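Local coordinates for protein extracellular invertase (Aspergillus kawachii, PDB 5XH8) that acts as a family GH32 beta-fructofuranosidase with high transfructosylation activity, probably cleaving sucrose and passing fructosyl units on to form fructooligosaccharides such as 1-kestose, at residues 232-240 with 391-399; 72-80 with 596-604. One frame throughout, in Å; residues are numbered along the deposited sequence.

Contact 1: residues 232-240 with 391-399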
ATOM      1  N   SER A 232     -28.740  -5.689  11.525  1.00 33.95           N
ATOM      2  CA  SER A 232     -29.981  -4.983  11.669  1.00 34.75           C
ATOM      3  C   SER A 232     -30.742  -5.140  10.358  1.00 38.16           C
ATOM      4  O   SER A 232     -30.235  -5.738   9.381  1.00 33.00           O
ATOM      5  CB  SER A 232     -29.718  -3.507  12.011  1.00 35.81           C
ATOM      6  OG  SER A 232     -28.870  -2.878  11.061  1.00 36.25           O
ATOM      7  N   THR A 233     -31.969  -4.634  10.347  1.00 36.33           N
ATOM      8  CA  THR A 233     -32.858  -4.801   9.201  1.00 37.36           C
ATOM      9  C   THR A 233     -33.769  -3.581   8.998  1.00 38.05           C
ATOM     10  O   THR A 233     -34.067  -2.864   9.954  1.00 38.66           O
ATOM     11  CB  THR A 233     -33.698  -6.073   9.352  1.00 36.87           C
ATOM     12  OG1 THR A 233     -34.434  -6.280   8.148  1.00 37.65           O
ATOM     13  CG2 THR A 233     -34.678  -5.962  10.558  1.00 36.85           C
ATOM     14  N   TRP A 234     -34.179  -3.351   7.748  1.00 35.99           N
ATOM     15  CA  TRP A 234     -35.203  -2.353   7.425  1.00 37.27           C
ATOM     16  C   TRP A 234     -36.561  -2.884   7.904  1.00 38.49           C
ATOM     17  O   TRP A 234     -36.941  -4.035   7.582  1.00 33.91           O
ATOM     18  CB  TRP A 234     -35.255  -2.099   5.927  1.00 36.50           C
ATOM     19  CG  TRP A 234     -36.200  -1.036   5.521  1.00 35.49           C
ATOM     20  CD1 TRP A 234     -37.294  -1.178   4.717  1.00 34.09           C
ATOM     21  CD2 TRP A 234     -36.159   0.334   5.916  1.00 35.32           C
ATOM     22  NE1 TRP A 234     -37.933   0.026   4.571  1.00 35.61           N
ATOM     23  CE2 TRP A 234     -37.259   0.978   5.293  1.00 37.33           C
ATOM     24  CE3 TRP A 234     -35.293   1.092   6.720  1.00 35.14           C
ATOM     25  CZ2 TRP A 234     -37.522   2.352   5.456  1.00 37.13           C
ATOM     26  CZ3 TRP A 234     -35.545   2.459   6.880  1.00 36.20           C
ATOM     27  CH2 TRP A 234     -36.656   3.074   6.247  1.00 37.36           C
ATOM     28  N   GLY A 235     -37.275  -2.052   8.674  1.00 39.69           N
ATOM     29  CA  GLY A 235     -38.551  -2.468   9.288  1.00 38.27           C
ATOM     30  C   GLY A 235     -38.332  -3.665  10.197  1.00 38.36           C
ATOM     31  O   GLY A 235     -37.468  -3.636  11.057  1.00 39.22           O
ATOM     32  N   ASN A 236     -39.084  -4.732   9.979  1.00 41.44           N
ATOM     33  CA  ASN A 236     -38.937  -5.970  10.760  1.00 45.26           C
ATOM     34  C   ASN A 236     -38.395  -7.153   9.946  1.00 46.92           C
ATOM     35  O   ASN A 236     -38.589  -8.309  10.344  1.00 48.99           O
ATOM     36  CB  ASN A 236     -40.292  -6.357  11.355  1.00 50.48           C
ATOM     37  CG  ASN A 236     -41.336  -6.661  10.291  1.00 55.75           C
ATOM     38  OD1 ASN A 236     -41.051  -6.674   9.084  1.00 57.30           O
ATOM     39  ND2 ASN A 236     -42.555  -6.898  10.732  1.00 60.99           N
ATOM     40  N   GLY A 237     -37.735  -6.881   8.817  1.00 41.04           N
ATOM     41  CA  GLY A 237     -37.119  -7.947   8.016  1.00 41.75           C
ATOM     42  C   GLY A 237     -38.021  -8.521   6.950  1.00 41.17           C
ATOM     43  O   GLY A 237     -37.658  -9.493   6.304  1.00 43.40           O
ATOM     44  N   THR A 238     -39.191  -7.912   6.743  1.00 39.43           N
ATOM     45  CA  THR A 238     -40.180  -8.457   5.822  1.00 39.08           C
ATOM     46  C   THR A 238     -39.865  -8.084   4.392  1.00 34.76           C
ATOM     47  O   THR A 238     -39.911  -8.934   3.521  1.00 37.10           O
ATOM     48  CB  THR A 238     -41.610  -7.947   6.157  1.00 41.52           C
ATOM     49  OG1 THR A 238     -41.902  -8.224   7.526  1.00 44.72           O
ATOM     50  CG2 THR A 238     -42.654  -8.611   5.294  1.00 41.21           C
ATOM     51  N   TRP A 239     -39.589  -6.808   4.146  1.00 33.49           N
ATOM     52  CA  TRP A 239     -39.596  -6.261   2.784  1.00 35.48           C
ATOM     53  C   TRP A 239     -38.214  -6.085   2.102  1.00 32.47           C
ATOM     54  O   TRP A 239     -38.147  -5.934   0.886  1.00 31.46           O
ATOM     55  CB  TRP A 239     -40.355  -4.923   2.782  1.00 38.10           C
ATOM     56  CG  TRP A 239     -41.802  -5.084   3.234  1.00 42.81           C
ATOM     57  CD1 TRP A 239     -42.318  -4.799   4.475  1.00 44.13           C
ATOM     58  CD2 TRP A 239     -42.897  -5.609   2.455  1.00 44.29           C
ATOM     59  NE1 TRP A 239     -43.670  -5.101   4.506  1.00 46.31           N
ATOM     60  CE2 TRP A 239     -44.048  -5.599   3.287  1.00 44.95           C
ATOM     61  CE3 TRP A 239     -43.015  -6.087   1.141  1.00 42.66           C
ATOM     62  CZ2 TRP A 239     -45.296  -6.049   2.845  1.00 45.28           C
ATOM     63  CZ3 TRP A 239     -44.265  -6.530   0.699  1.00 44.42           C
ATOM     64  CH2 TRP A 239     -45.383  -6.511   1.552  1.00 44.51           C
ATOM     65  N   ALA A 240     -37.141  -6.066   2.879  1.00 33.76           N
ATOM     66  CA  ALA A 240     -35.814  -5.716   2.349  1.00 32.20           C
ATOM     67  C   ALA A 240     -34.688  -6.463   3.034  1.00 31.82           C
ATOM     68  O   ALA A 240     -33.622  -5.903   3.314  1.00 32.49           O
ATOM     69  CB  ALA A 240     -35.614  -4.217   2.434  1.00 32.56           C
ATOM     70  N   ARG A 391     -50.316   2.180   4.051  1.00 48.44           N
ATOM     71  CA  ARG A 391     -49.638   3.012   5.062  1.00 47.11           C
ATOM     72  C   ARG A 391     -48.566   2.277   5.864  1.00 44.97           C
ATOM     73  O   ARG A 391     -47.906   2.900   6.685  1.00 44.19           O
ATOM     74  CB  ARG A 391     -50.670   3.610   6.055  1.00 47.24           C
ATOM     75  CG  ARG A 391     -51.562   4.692   5.476  1.00 45.79           C
ATOM     76  CD  ARG A 391     -50.872   6.045   5.448  1.00 46.54           C
ATOM     77  NE  ARG A 391     -51.686   7.033   4.745  1.00 47.79           N
ATOM     78  CZ  ARG A 391     -51.341   8.303   4.554  1.00 50.31           C
ATOM     79  NH1 ARG A 391     -50.178   8.763   4.998  1.00 51.56           N
ATOM     80  NH2 ARG A 391     -52.158   9.125   3.901  1.00 50.53           N
ATOM     81  N   GLU A 392     -48.387   0.975   5.648  1.00 44.34           N
ATOM     82  CA  GLU A 392     -47.414   0.210   6.421  1.00 44.89           C
ATOM     83  C   GLU A 392     -46.039   0.851   6.239  1.00 45.96           C
ATOM     84  O   GLU A 392     -45.707   1.301   5.141  1.00 44.93           O
ATOM     85  CB  GLU A 392     -47.400  -1.243   5.955  1.00 48.71           C
ATOM     86  CG  GLU A 392     -46.493  -2.159   6.751  1.00 48.85           C
ATOM     87  CD  GLU A 392     -46.717  -3.618   6.422  1.00 52.03           C
ATOM     88  OE1 GLU A 392     -45.776  -4.416   6.591  1.00 57.26           O
ATOM     89  OE2 GLU A 392     -47.829  -3.986   5.987  1.00 54.11           O
ATOM     90  N   SER A 393     -45.284   0.962   7.328  1.00 44.64           N
ATOM     91  CA  SER A 393     -43.967   1.597   7.299  1.00 46.05           C
ATOM     92  C   SER A 393     -42.885   0.503   7.315  1.00 41.64           C
ATOM     93  O   SER A 393     -43.169  -0.667   7.546  1.00 42.12           O
ATOM     94  CB  SER A 393     -43.817   2.523   8.496  1.00 45.93           C
ATOM     95  OG  SER A 393     -43.863   1.751   9.670  1.00 49.02           O
ATOM     96  N   GLY A 394     -41.644   0.890   7.065  1.00 41.90           N
ATOM     97  CA  GLY A 394     -40.545  -0.073   6.986  1.00 40.03           C
ATOM     98  C   GLY A 394     -40.741  -1.036   5.829  1.00 37.17           C
ATOM     99  O   GLY A 394     -40.415  -2.215   5.946  1.00 39.49           O
ATOM    100  N   ALA A 395     -41.275  -0.516   4.723  1.00 35.42           N
ATOM    101  CA  ALA A 395     -41.642  -1.314   3.570  1.00 37.30           C
ATOM    102  C   ALA A 395     -40.941  -0.755   2.336  1.00 35.76           C
ATOM    103  O   ALA A 395     -39.991   0.014   2.464  1.00 35.34           O
ATOM    104  CB  ALA A 395     -43.158  -1.321   3.413  1.00 39.88           C
ATOM    105  N   SER A 396     -41.416  -1.123   1.149  1.00 36.33           N
ATOM    106  CA  SER A 396     -40.754  -0.771  -0.126  1.00 35.99           C
ATOM    107  C   SER A 396     -41.411   0.334  -0.896  1.00 35.82           C
ATOM    108  O   SER A 396     -41.199   0.463  -2.109  1.00 35.92           O
ATOM    109  CB  SER A 396     -40.682  -2.015  -1.012  1.00 35.25           C
ATOM    110  OG  SER A 396     -40.193  -3.094  -0.241  1.00 35.63           O
ATOM    111  N   TRP A 397     -42.192   1.157  -0.198  1.00 36.46           N
ATOM    112  CA  TRP A 397     -42.885   2.270  -0.829  1.00 38.14           C
ATOM    113  C   TRP A 397     -43.144   3.359   0.204  1.00 40.10           C
ATOM    114  O   TRP A 397     -43.020   3.120   1.406  1.00 38.97           O
ATOM    115  CB  TRP A 397     -44.210   1.784  -1.419  1.00 37.91           C
ATOM    116  CG  TRP A 397     -45.086   1.139  -0.382  1.00 39.43           C
ATOM    117  CD1 TRP A 397     -46.008   1.770   0.424  1.00 38.56           C
ATOM    118  CD2 TRP A 397     -45.106  -0.249  -0.004  1.00 39.16           C
ATOM    119  NE1 TRP A 397     -46.601   0.859   1.261  1.00 38.27           N
ATOM    120  CE2 TRP A 397     -46.077  -0.387   1.023  1.00 38.33           C
ATOM    121  CE3 TRP A 397     -44.436  -1.398  -0.460  1.00 37.62           C
ATOM    122  CZ2 TRP A 397     -46.375  -1.622   1.625  1.00 38.02           C
ATOM    123  CZ3 TRP A 397     -44.711  -2.626   0.156  1.00 36.99           C
ATOM    124  CH2 TRP A 397     -45.682  -2.727   1.187  1.00 39.29           C
ATOM    125  N   GLN A 398     -43.509   4.543  -0.269  1.00 41.86           N
ATOM    126  CA  GLN A 398     -43.975   5.612   0.621  1.00 44.19           C
ATOM    127  C   GLN A 398     -45.064   6.481  -0.014  1.00 43.44           C
ATOM    128  O   GLN A 398     -45.128   6.662  -1.253  1.00 41.48           O
ATOM    129  CB  GLN A 398     -42.813   6.489   1.071  1.00 45.81           C
ATOM    130  CG  GLN A 398     -42.138   7.245  -0.056  1.00 47.79           C
ATOM    131  CD  GLN A 398     -40.799   7.820   0.343  1.00 50.76           C
ATOM    132  OE1 GLN A 398     -40.474   7.918   1.526  1.00 50.83           O
ATOM    133  NE2 GLN A 398     -40.012   8.217  -0.652  1.00 53.73           N
ATOM    134  N   VAL A 399     -45.894   7.039   0.868  1.00 43.01           N
ATOM    135  CA  VAL A 399     -46.978   7.924   0.468  1.00 42.85           C
ATOM    136  C   VAL A 399     -46.362   9.261   0.098  1.00 39.06           C
ATOM    137  O   VAL A 399     -45.646   9.824   0.895  1.00 42.78           O
ATOM    138  CB  VAL A 399     -47.992   8.108   1.628  1.00 45.79           C
ATOM    139  CG1 VAL A 399     -49.026   9.185   1.294  1.00 46.37           C
ATOM    140  CG2 VAL A 399     -48.672   6.775   1.975  1.00 43.82           C
TER
HETATM  141  O   HOH W   1     -39.166  -4.722   5.945  1.00 37.12           O
HETATM  142  O   HOH W   2     -40.095  -5.573  -1.146  1.00 32.98           O
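The indole nitrogen of Trp234 donates to the carbonyl oxygen of Ala395, NE1 to O 2.9 Å with 157° at the hydrogen; the acceptor lies close to the ring plane, although the donor is tilted from the carbonyl plane. One face of the same ring lies against Gly394 CA. Close approach of the two chains rests on glycines: the CA atoms of Gly235 and Gly394 are 3.9 Å apart, both residues have positive phi, and Gly235 is the second residue of the type II' turn from Trp234 to Gly237. Its backbone N bonds a glycerol, probably from the crystallisation liquor.

Trp239 supplies the second indole. Its NE1 donates to Glu392 OE1 at 3.0 Å, almost in the ring plane but from above the carboxylate plane. The other carboxylate oxygen, OE2, forms a salt bridge with Arg525, so the two oxygens have separate partners. This joins the loop between strands 219-227 and 247-248 of the GH32 propeller to the loop between helix 388-391 and strand 398-403, beside residues from the C-terminal family region.

With CG anti to its carbonyl carbon (chi1 -60°), Trp239 presents one ring face to the 391-399 segment. Ala395 CB makes a CH-pi contact there, 3.9 Å from the centroid of the five-membered ring. Next to it Trp397 arrives edge-on: the six-membered ring centroids of Trp239 and Trp397 are 4.9 Å apart and the planes stand at 77°, a T-shaped pair. Thr238 CG2 covers the opposite face, and Lys523 adds a cation-pi contact. Water 2 bridges Trp239 O (2.8 Å) and Ser396 OG (2.6 Å), a hydroxyl that also bonds Ala309 O, while water 1 accepts from Trp239 N at 2.8 Å and sits between the carbonyl oxygens of Trp234 and Gly394.

Contact 2: residues 72-80 with 596-604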
ATOM      1  N   ASP A  72     -26.813  -0.905 -29.241  1.00 26.60           N
ATOM      2  CA  ASP A  72     -28.275  -0.865 -29.237  1.00 28.33           C
ATOM      3  C   ASP A  72     -28.921  -1.223 -27.894  1.00 27.19           C
ATOM      4  O   ASP A  72     -30.153  -1.126 -27.738  1.00 26.52           O
ATOM      5  CB  ASP A  72     -28.801  -1.780 -30.373  1.00 29.91           C
ATOM      6  CG  ASP A  72     -28.343  -3.246 -30.211  1.00 30.65           C
ATOM      7  OD1 ASP A  72     -27.747  -3.586 -29.155  1.00 28.73           O
ATOM      8  OD2 ASP A  72     -28.564  -4.064 -31.126  1.00 30.87           O
ATOM      9  N   LEU A  73     -28.095  -1.612 -26.915  1.00 25.87           N
ATOM     10  CA  LEU A  73     -28.568  -2.133 -25.628  1.00 26.57           C
ATOM     11  C   LEU A  73     -29.502  -3.348 -25.779  1.00 25.20           C
ATOM     12  O   LEU A  73     -30.439  -3.545 -25.002  1.00 24.89           O
ATOM     13  CB  LEU A  73     -29.175  -1.032 -24.745  1.00 26.87           C
ATOM     14  CG  LEU A  73     -29.178  -1.325 -23.229  1.00 28.23           C
ATOM     15  CD1 LEU A  73     -27.760  -1.375 -22.643  1.00 29.29           C
ATOM     16  CD2 LEU A  73     -30.029  -0.318 -22.469  1.00 27.60           C
ATOM     17  N   ALA A  74     -29.168  -4.179 -26.759  1.00 25.12           N
ATOM     18  CA  ALA A  74     -29.870  -5.445 -27.005  1.00 26.19           C
ATOM     19  C   ALA A  74     -28.884  -6.542 -27.307  1.00 24.79           C
ATOM     20  O   ALA A  74     -28.914  -7.603 -26.664  1.00 26.35           O
ATOM     21  CB  ALA A  74     -30.849  -5.288 -28.156  1.00 27.47           C
ATOM     22  N   THR A  75     -27.997  -6.270 -28.261  1.00 24.63           N
ATOM     23  CA  THR A  75     -26.994  -7.213 -28.706  1.00 25.09           C
ATOM     24  C   THR A  75     -25.583  -6.722 -28.362  1.00 24.84           C
ATOM     25  O   THR A  75     -25.345  -5.517 -28.209  1.00 25.60           O
ATOM     26  CB  THR A  75     -27.066  -7.392 -30.227  1.00 26.49           C
ATOM     27  OG1 THR A  75     -26.732  -6.143 -30.858  1.00 27.60           O
ATOM     28  CG2 THR A  75     -28.462  -7.859 -30.661  1.00 26.44           C
ATOM     29  N   TYR A  76     -24.650  -7.663 -28.295  1.00 23.29           N
ATOM     30  CA  TYR A  76     -23.298  -7.406 -27.794  1.00 23.71           C
ATOM     31  C   TYR A  76     -22.228  -7.963 -28.710  1.00 24.46           C
ATOM     32  O   TYR A  76     -22.461  -8.947 -29.433  1.00 25.33           O
ATOM     33  CB  TYR A  76     -23.143  -7.999 -26.379  1.00 21.99           C
ATOM     34  CG  TYR A  76     -24.177  -7.472 -25.436  1.00 21.67           C
ATOM     35  CD1 TYR A  76     -25.430  -8.067 -25.356  1.00 22.19           C
ATOM     36  CD2 TYR A  76     -23.939  -6.336 -24.652  1.00 21.64           C
ATOM     37  CE1 TYR A  76     -26.410  -7.572 -24.517  1.00 21.94           C
ATOM     38  CE2 TYR A  76     -24.916  -5.839 -23.799  1.00 21.23           C
ATOM     39  CZ  TYR A  76     -26.155  -6.463 -23.731  1.00 21.26           C
ATOM     40  OH  TYR A  76     -27.146  -6.005 -22.885  1.00 22.80           O
ATOM     41  N   GLN A  77     -21.053  -7.342 -28.649  1.00 24.99           N
ATOM     42  CA  GLN A  77     -19.839  -7.800 -29.322  1.00 27.18           C
ATOM     43  C   GLN A  77     -18.742  -7.970 -28.265  1.00 26.27           C
ATOM     44  O   GLN A  77     -18.418  -7.022 -27.534  1.00 25.45           O
ATOM     45  CB  GLN A  77     -19.341  -6.755 -30.336  1.00 30.45           C
ATOM     46  CG  GLN A  77     -19.983  -6.805 -31.701  1.00 36.36           C
ATOM     47  CD  GLN A  77     -21.483  -6.508 -31.709  1.00 41.87           C
ATOM     48  OE1 GLN A  77     -21.984  -5.571 -31.042  1.00 42.17           O
ATOM     49  NE2 GLN A  77     -22.222  -7.306 -32.498  1.00 43.56           N
ATOM     50  N   ASP A  78     -18.111  -9.134 -28.242  1.00 24.32           N
ATOM     51  CA  ASP A  78     -16.991  -9.369 -27.344  1.00 25.14           C
ATOM     52  C   ASP A  78     -15.822  -8.429 -27.639  1.00 25.78           C
ATOM     53  O   ASP A  78     -15.562  -8.127 -28.786  1.00 25.34           O
ATOM     54  CB  ASP A  78     -16.494 -10.801 -27.470  1.00 24.77           C
ATOM     55  CG  ASP A  78     -17.493 -11.799 -26.944  1.00 24.99           C
ATOM     56  OD1 ASP A  78     -17.808 -11.739 -25.731  1.00 23.02           O
ATOM     57  OD2 ASP A  78     -18.004 -12.590 -27.774  1.00 25.69           O
ATOM     58  N   LEU A  79     -15.131  -7.988 -26.588  1.00 24.73           N
ATOM     59  CA  LEU A  79     -13.796  -7.437 -26.718  1.00 25.22           C
ATOM     60  C   LEU A  79     -12.828  -8.563 -26.456  1.00 24.78           C
ATOM     61  O   LEU A  79     -13.086  -9.402 -25.594  1.00 24.60           O
ATOM     62  CB  LEU A  79     -13.588  -6.251 -25.771  1.00 24.47           C
ATOM     63  CG  LEU A  79     -14.510  -5.068 -26.088  1.00 26.36           C
ATOM     64  CD1 LEU A  79     -14.562  -4.065 -24.940  1.00 26.85           C
ATOM     65  CD2 LEU A  79     -14.141  -4.362 -27.392  1.00 27.05           C
ATOM     66  N   ASN A  80     -11.730  -8.605 -27.215  1.00 26.67           N
ATOM     67  CA  ASN A  80     -10.678  -9.639 -27.061  1.00 29.85           C
ATOM     68  C   ASN A  80     -11.147 -11.058 -27.134  1.00 30.48           C
ATOM     69  O   ASN A  80     -10.557 -11.916 -26.466  1.00 31.88           O
ATOM     70  CB  ASN A  80      -9.998  -9.567 -25.694  1.00 33.40           C
ATOM     71  CG  ASN A  80      -9.494  -8.216 -25.368  1.00 34.45           C
ATOM     72  OD1 ASN A  80      -9.647  -7.751 -24.247  1.00 40.01           O
ATOM     73  ND2 ASN A  80      -8.876  -7.578 -26.328  1.00 35.95           N
ATOM     74  N   LEU A 596     -37.271 -15.422 -28.690  1.00 29.73           N
ATOM     75  CA  LEU A 596     -36.411 -14.330 -28.173  1.00 29.21           C
ATOM     76  C   LEU A 596     -35.512 -13.832 -29.297  1.00 28.28           C
ATOM     77  O   LEU A 596     -35.995 -13.624 -30.403  1.00 29.95           O
ATOM     78  CB  LEU A 596     -35.629 -14.777 -26.933  1.00 27.83           C
ATOM     79  CG  LEU A 596     -36.433 -15.445 -25.822  1.00 28.42           C
ATOM     80  CD1 LEU A 596     -35.523 -15.779 -24.651  1.00 28.40           C
ATOM     81  CD2 LEU A 596     -37.619 -14.599 -25.366  1.00 29.26           C
ATOM     82  N   TYR A 597     -34.221 -13.651 -29.057  1.00 26.56           N
ATOM     83  CA  TYR A 597     -33.304 -13.247 -30.119  1.00 26.22           C
ATOM     84  C   TYR A 597     -31.898 -13.620 -29.693  1.00 26.48           C
ATOM     85  O   TYR A 597     -31.684 -13.997 -28.541  1.00 25.00           O
ATOM     86  CB  TYR A 597     -33.399 -11.728 -30.372  1.00 27.18           C
ATOM     87  CG  TYR A 597     -32.831 -10.886 -29.213  1.00 27.25           C
ATOM     88  CD1 TYR A 597     -33.547 -10.720 -28.025  1.00 26.56           C
ATOM     89  CD2 TYR A 597     -31.584 -10.279 -29.315  1.00 25.80           C
ATOM     90  CE1 TYR A 597     -33.026  -9.976 -26.960  1.00 28.17           C
ATOM     91  CE2 TYR A 597     -31.053  -9.538 -28.257  1.00 27.71           C
ATOM     92  CZ  TYR A 597     -31.776  -9.386 -27.079  1.00 27.06           C
ATOM     93  OH  TYR A 597     -31.258  -8.636 -26.035  1.00 27.25           O
ATOM     94  N   ASP A 598     -30.949 -13.495 -30.620  1.00 26.35           N
ATOM     95  CA  ASP A 598     -29.540 -13.775 -30.373  1.00 28.16           C
ATOM     96  C   ASP A 598     -28.826 -12.493 -29.891  1.00 27.42           C
ATOM     97  O   ASP A 598     -28.557 -11.579 -30.664  1.00 25.59           O
ATOM     98  CB  ASP A 598     -28.905 -14.307 -31.659  1.00 28.88           C
ATOM     99  CG  ASP A 598     -27.473 -14.713 -31.490  1.00 33.11           C
ATOM    100  OD1 ASP A 598     -26.920 -14.744 -30.355  1.00 35.70           O
ATOM    101  OD2 ASP A 598     -26.860 -15.026 -32.537  1.00 38.50           O
ATOM    102  N   ALA A 599     -28.502 -12.451 -28.606  1.00 27.03           N
ATOM    103  CA  ALA A 599     -27.796 -11.301 -28.030  1.00 26.05           C
ATOM    104  C   ALA A 599     -26.325 -11.250 -28.423  1.00 25.70           C
ATOM    105  O   ALA A 599     -25.685 -10.223 -28.186  1.00 26.10           O
ATOM    106  CB  ALA A 599     -27.957 -11.268 -26.514  1.00 26.02           C
ATOM    107  N   TRP A 600     -25.804 -12.335 -29.013  1.00 24.39           N
ATOM    108  CA  TRP A 600     -24.425 -12.449 -29.432  1.00 26.12           C
ATOM    109  C   TRP A 600     -24.311 -12.827 -30.918  1.00 27.67           C
ATOM    110  O   TRP A 600     -23.760 -13.875 -31.235  1.00 28.46           O
ATOM    111  CB  TRP A 600     -23.692 -13.490 -28.530  1.00 26.24           C
ATOM    112  CG  TRP A 600     -23.642 -13.056 -27.100  1.00 26.17           C
ATOM    113  CD1 TRP A 600     -24.518 -13.399 -26.107  1.00 25.74           C
ATOM    114  CD2 TRP A 600     -22.706 -12.142 -26.507  1.00 25.07           C
ATOM    115  NE1 TRP A 600     -24.178 -12.779 -24.932  1.00 25.99           N
ATOM    116  CE2 TRP A 600     -23.072 -11.997 -25.147  1.00 25.85           C
ATOM    117  CE3 TRP A 600     -21.601 -11.439 -26.989  1.00 25.58           C
ATOM    118  CZ2 TRP A 600     -22.368 -11.170 -24.262  1.00 26.78           C
ATOM    119  CZ3 TRP A 600     -20.889 -10.618 -26.107  1.00 25.19           C
ATOM    120  CH2 TRP A 600     -21.285 -10.493 -24.753  1.00 25.37           C
ATOM    121  N   PRO A 601     -24.729 -11.924 -31.838  1.00 29.61           N
ATOM    122  CA  PRO A 601     -24.789 -12.287 -33.265  1.00 30.25           C
ATOM    123  C   PRO A 601     -23.454 -12.608 -33.915  1.00 32.56           C
ATOM    124  O   PRO A 601     -23.460 -13.272 -34.937  1.00 32.84           O
ATOM    125  CB  PRO A 601     -25.442 -11.058 -33.935  1.00 30.02           C
ATOM    126  CG  PRO A 601     -25.165  -9.924 -32.999  1.00 30.19           C
ATOM    127  CD  PRO A 601     -25.182 -10.535 -31.612  1.00 30.46           C
ATOM    128  N   ASP A 602     -22.337 -12.154 -33.350  1.00 32.43           N
ATOM    129  CA  ASP A 602     -21.021 -12.440 -33.910  1.00 34.82           C
ATOM    130  C   ASP A 602     -20.299 -13.607 -33.249  1.00 36.42           C
ATOM    131  O   ASP A 602     -19.182 -13.888 -33.637  1.00 37.35           O
ATOM    132  CB  ASP A 602     -20.151 -11.183 -33.898  1.00 37.84           C
ATOM    133  CG  ASP A 602     -20.838  -9.994 -34.570  1.00 40.63           C
ATOM    134  OD1 ASP A 602     -21.446 -10.164 -35.637  1.00 43.58           O
ATOM    135  OD2 ASP A 602     -20.796  -8.877 -34.016  1.00 49.41           O
ATOM    136  N   ARG A 603     -20.928 -14.286 -32.280  1.00 36.94           N
ATOM    137  CA  ARG A 603     -20.504 -15.634 -31.847  1.00 41.63           C
ATOM    138  C   ARG A 603     -21.280 -16.729 -32.604  1.00 49.15           C
ATOM    139  O   ARG A 603     -22.474 -16.555 -32.910  1.00 52.52           O
ATOM    140  CB  ARG A 603     -20.830 -15.858 -30.356  1.00 37.61           C
ATOM    141  CG  ARG A 603     -20.021 -15.079 -29.346  1.00 33.28           C
ATOM    142  CD  ARG A 603     -20.507 -15.399 -27.938  1.00 30.89           C
ATOM    143  NE  ARG A 603     -19.976 -14.457 -26.934  1.00 28.36           N
ATOM    144  CZ  ARG A 603     -20.369 -14.404 -25.661  1.00 25.81           C
ATOM    145  NH1 ARG A 603     -21.303 -15.235 -25.208  1.00 25.63           N
ATOM    146  NH2 ARG A 603     -19.842 -13.504 -24.829  1.00 25.11           N
ATOM    147  N   GLN A 604     -20.650 -17.883 -32.807  1.00 59.00           N
ATOM    148  CA  GLN A 604     -21.360 -19.087 -33.313  1.00 66.87           C
ATOM    149  C   GLN A 604     -22.049 -19.993 -32.234  1.00 69.98           C
ATOM    150  O   GLN A 604     -22.896 -20.818 -32.588  1.00 67.92           O
ATOM    151  CB  GLN A 604     -20.416 -19.942 -34.174  1.00 71.79           C
ATOM    152  CG  GLN A 604     -21.112 -20.579 -35.376  1.00 76.09           C
ATOM    153  CD  GLN A 604     -20.423 -21.836 -35.892  1.00 79.49           C
ATOM    154  OE1 GLN A 604     -19.227 -22.039 -35.690  1.00 84.49           O
ATOM    155  NE2 GLN A 604     -21.185 -22.687 -36.572  1.00 80.09           N
TER
HETATM  156  O   HOH W   3     -21.607 -11.184 -30.699  1.00 23.35           O
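Asp78 and Arg603 face each other as two nearly coplanar groups, their carboxylate and guanidinium planes only 3° apart. The guanidinium grips side-on: NH2 reaches OD1 and NE reaches OD2, each pair at 2.8 Å and almost straight, and both oxygens use syn lone pairs. This pair of hydrogen bonds, one to each oxygen, should fix the rotation of both groups. The guanidinium also lies flat over Trp600, and Tyr76 CB sits over the opposite face of that indole, 3.6 Å from the centroid of the six-membered ring in a CH-pi contact. The Tyr76 and Trp600 rings themselves meet obliquely, with planes at 34°.

Gln77 is bent at chi2 (64°), which turns its amide back so that NE2 donates to Asp602 OD2 at 2.6 Å; the donor comes from above the carboxylate plane. Ala74 O lies at the edge of the Tyr597 ring, near its plane, and accepts from OH at 2.6 Å. Between these side-chain bonds, Tyr76 N bonds Ala599 O at 2.8 Å, and water 3 links Tyr76 O with Asp602 N.

Residues 596-604, which follow strand 585-594 of the C-terminal beta-sandwich, lie against the edge strand 77-78 and the loop leading into it, in the GH32 propeller region. Tyr597 packs on helix 420-426, Trp600 touches strand 65-70 and donates through NE1 to His31 O, and the Tyr76 hydroxyl bonds that of Tyr345 on strand 341-348.

Contacts 1 and 2 lie on opposite sides of the chain's centre, with their centres each about 20 Å from it and their nearest atoms about 23 Å apart. Both are partly buried, and both reach the same mixed sheet: contact 1 through strand 398-403, contact 2 through strand 77-78. Contact 1 is nested inside the length of chain that contact 2 closes. Their chemistry differs. Residues 232-240 and 391-399 meet chiefly through indoles, glycines and waters, and the charged partner of Glu392 comes from outside. Residues 72-80 and 596-604 bury more surface, 508 against 390 Å², and carry their own salt bridge together with a direct backbone bond.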